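Local coordinates for protein polyketide synthase PksL (Bacillus subtilis, PDB 5E1V) that probably dehydrates the beta-hydroxyacyl intermediate during bacillaene assembly, through the monomeric dehydratase domain of a trans-acyltransferase polyketide synthase split module, at residues G83-A89 with M107-A113. Residues are numbered along the deposited sequence; the frame is centred on the assembly and turned at random.
Sequences GQWQITA and MKADMHA
Trp85, Ile87 and Ala89 pair with Met111, Ala109 and Met107 as the hydrogen-bonded pairs of an antiparallel beta hairpin, part of the hot dog fold of the dehydratase. The bond from Trp85 N to Met111 O, 2.8 Å, is almost straight, and so is the one from Ala113 N to Gly83 O, just past the strand ends. The ladder slackens at its far end, where Met107 N to Ala89 O stretches to a weak 3.5 Å. On the face carrying these apolar residues, Ile87 reaches across with its long branch: CG1 lies anti to the carbonyl carbon (chi1 -60°) and the branch runs on extended, so that CD1 passes over Ala109 to 3.9 Å from Met111 CB. Met107, bent twice along its chain, brings its CE to 3.9 Å from Ala89 CB. Helix 34-44 covers this side, Ile38 touching Ile87, Met107 and Met111, in keeping with the helix-wrapped sheet of a hot dog fold. The Trp85 indole turns an edge to Met111 O, its plane containing that oxygen, while Phe42 meets the ring edge-to-face. The other face is polar and less buried. There Gln84 sets its amide nearly perpendicular to the His112 imidazole, Gln84 NE2 coming to the ring's edge, 3.5 Å from His112 CD2. Gln86 bends at chi2 (-30°) toward Asp110, which strand 53-59 flanks through Asn56. Gln86 NE2 and Asp110 OD1 are 2.7 Å apart, but the bond is weak, bent to 116° at the hydrogen. A leucine in place of Gln86 would probably leave Asp110 OD1 without even this weak amide donor. The amide's placement is itself doubtful, since Gln86 OE1 lies only 2.6 Å from Ile87 O, one acceptor against another.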
loop_
_atom_site.group_PDB
_atom_site.type_symbol
_atom_site.label_atom_id
_atom_site.label_comp_id
_atom_site.label_asym_id
_atom_site.label_seq_id
_atom_site.Cartn_x
_atom_site.Cartn_y
_atom_site.Cartn_z
ATOM N N GLY A 83 24.440 -4.038 4.974
ATOM C CA GLY A 83 23.277 -3.162 4.916
ATOM C C GLY A 83 22.322 -3.396 3.736
ATOM O O GLY A 83 21.539 -2.499 3.399
ATOM N N GLN A 84 22.414 -4.555 3.079
ATOM C CA GLN A 84 21.547 -4.837 1.910
ATOM C C GLN A 84 20.836 -6.173 2.057
ATOM O O GLN A 84 21.489 -7.230 2.099
ATOM C CB GLN A 84 22.353 -4.774 0.638
ATOM C CG GLN A 84 22.867 -3.355 0.395
ATOM C CD GLN A 84 23.772 -3.241 -0.798
ATOM O OE1 GLN A 84 24.611 -4.120 -1.048
ATOM N NE2 GLN A 84 23.619 -2.170 -1.535
ATOM N N TRP A 85 19.502 -6.156 2.190
ATOM C CA TRP A 85 18.778 -7.430 2.362
ATOM C C TRP A 85 17.903 -7.738 1.133
ATOM O O TRP A 85 17.265 -6.854 0.540
ATOM C CB TRP A 85 17.894 -7.491 3.677
ATOM C CG TRP A 85 18.561 -7.418 5.034
ATOM C CD1 TRP A 85 18.750 -8.432 5.941
ATOM C CD2 TRP A 85 19.075 -6.247 5.629
ATOM N NE1 TRP A 85 19.391 -7.929 7.050
ATOM C CE2 TRP A 85 19.559 -6.580 6.888
ATOM C CE3 TRP A 85 19.092 -4.926 5.233
ATOM C CZ2 TRP A 85 20.111 -5.656 7.729
ATOM C CZ3 TRP A 85 19.635 -3.993 6.081
ATOM C CH2 TRP A 85 20.169 -4.355 7.286
ATOM N N GLN A 86 17.838 -9.008 0.766
ATOM C CA GLN A 86 16.922 -9.481 -0.274
ATOM C C GLN A 86 15.815 -10.108 0.570
ATOM O O GLN A 86 16.064 -10.869 1.464
ATOM C CB GLN A 86 17.544 -10.528 -1.208
ATOM C CG GLN A 86 17.021 -10.605 -2.729
ATOM C CD GLN A 86 15.529 -10.225 -3.198
ATOM O OE1 GLN A 86 14.526 -10.856 -2.839
ATOM N NE2 GLN A 86 15.436 -9.233 -4.156
ATOM N N ILE A 87 14.610 -9.768 0.211
ATOM C CA ILE A 87 13.397 -10.257 0.881
ATOM C C ILE A 87 12.633 -11.155 -0.088
ATOM O O ILE A 87 12.429 -10.827 -1.233
ATOM C CB ILE A 87 12.510 -9.027 1.241
ATOM C CG1 ILE A 87 13.217 -8.047 2.176
ATOM C CG2 ILE A 87 11.213 -9.466 1.930
ATOM C CD1 ILE A 87 12.642 -6.669 2.031
ATOM N N THR A 88 12.167 -12.291 0.386
ATOM C CA THR A 88 11.277 -13.125 -0.431
ATOM C C THR A 88 10.081 -13.591 0.458
ATOM O O THR A 88 10.252 -13.845 1.671
ATOM C CB THR A 88 12.066 -14.376 -0.885
ATOM O OG1 THR A 88 12.406 -15.052 0.335
ATOM C CG2 THR A 88 13.335 -14.037 -1.588
ATOM N N ALA A 89 8.860 -13.609 -0.089
ATOM C CA ALA A 89 7.764 -14.041 0.715
ATOM C C ALA A 89 7.092 -15.179 -0.065
ATOM O O ALA A 89 6.614 -14.998 -1.151
ATOM C CB ALA A 89 6.800 -12.949 0.968
ATOM N N MET A 107 5.991 -12.351 -3.340
ATOM C CA MET A 107 6.601 -10.992 -3.387
ATOM C C MET A 107 8.117 -11.199 -3.209
ATOM O O MET A 107 8.558 -12.032 -2.450
ATOM C CB MET A 107 5.984 -10.139 -2.214
ATOM C CG MET A 107 6.546 -8.767 -2.070
ATOM S SD MET A 107 7.965 -8.796 -1.027
ATOM C CE MET A 107 7.273 -9.063 0.646
ATOM N N LYS A 108 8.914 -10.331 -3.790
ATOM C CA LYS A 108 10.309 -10.166 -3.421
ATOM C C LYS A 108 10.608 -8.659 -3.412
ATOM O O LYS A 108 9.901 -7.895 -4.026
ATOM C CB LYS A 108 11.160 -10.724 -4.571
ATOM C CG LYS A 108 11.159 -12.220 -4.705
ATOM C CD LYS A 108 11.855 -12.627 -6.044
ATOM C CE LYS A 108 13.319 -12.794 -5.789
ATOM N NZ LYS A 108 14.073 -13.009 -7.068
ATOM N N ALA A 109 11.688 -8.266 -2.762
ATOM C CA ALA A 109 12.040 -6.903 -2.606
ATOM C C ALA A 109 13.454 -6.816 -2.063
ATOM O O ALA A 109 14.013 -7.783 -1.569
ATOM C CB ALA A 109 11.064 -6.219 -1.601
ATOM N N ASP A 110 14.006 -5.615 -2.102
ATOM C CA ASP A 110 15.280 -5.314 -1.506
ATOM C C ASP A 110 15.087 -4.272 -0.414
ATOM O O ASP A 110 14.250 -3.396 -0.564
ATOM C CB ASP A 110 16.236 -4.723 -2.524
ATOM C CG ASP A 110 16.442 -5.666 -3.779
ATOM O OD1 ASP A 110 16.543 -6.883 -3.581
ATOM O OD2 ASP A 110 16.445 -5.135 -4.915
ATOM N N MET A 111 15.844 -4.382 0.670
ATOM C CA MET A 111 15.751 -3.339 1.688
ATOM C C MET A 111 17.196 -2.889 1.896
ATOM O O MET A 111 18.047 -3.747 2.117
ATOM C CB MET A 111 15.164 -3.865 2.978
ATOM C CG MET A 111 15.156 -2.842 4.111
ATOM S SD MET A 111 13.830 -1.689 3.759
ATOM C CE MET A 111 12.464 -2.230 4.768
ATOM N N HIS A 112 17.416 -1.584 1.826
ATOM C CA HIS A 112 18.760 -0.995 2.003
ATOM C C HIS A 112 18.778 -0.264 3.284
ATOM O O HIS A 112 17.901 0.549 3.502
ATOM C CB HIS A 112 19.069 -0.012 0.867
ATOM C CG HIS A 112 19.234 -0.676 -0.456
ATOM N ND1 HIS A 112 18.169 -1.217 -1.158
ATOM C CD2 HIS A 112 20.328 -0.896 -1.204
ATOM C CE1 HIS A 112 18.613 -1.764 -2.274
ATOM N NE2 HIS A 112 19.921 -1.586 -2.320
ATOM N N ALA A 113 19.736 -0.605 4.148
ATOM C CA ALA A 113 19.874 0.003 5.472
ATOM C C ALA A 113 20.707 1.277 5.370
ATOM O O ALA A 113 20.755 2.075 6.322
ATOM C CB ALA A 113 20.524 -0.967 6.457
#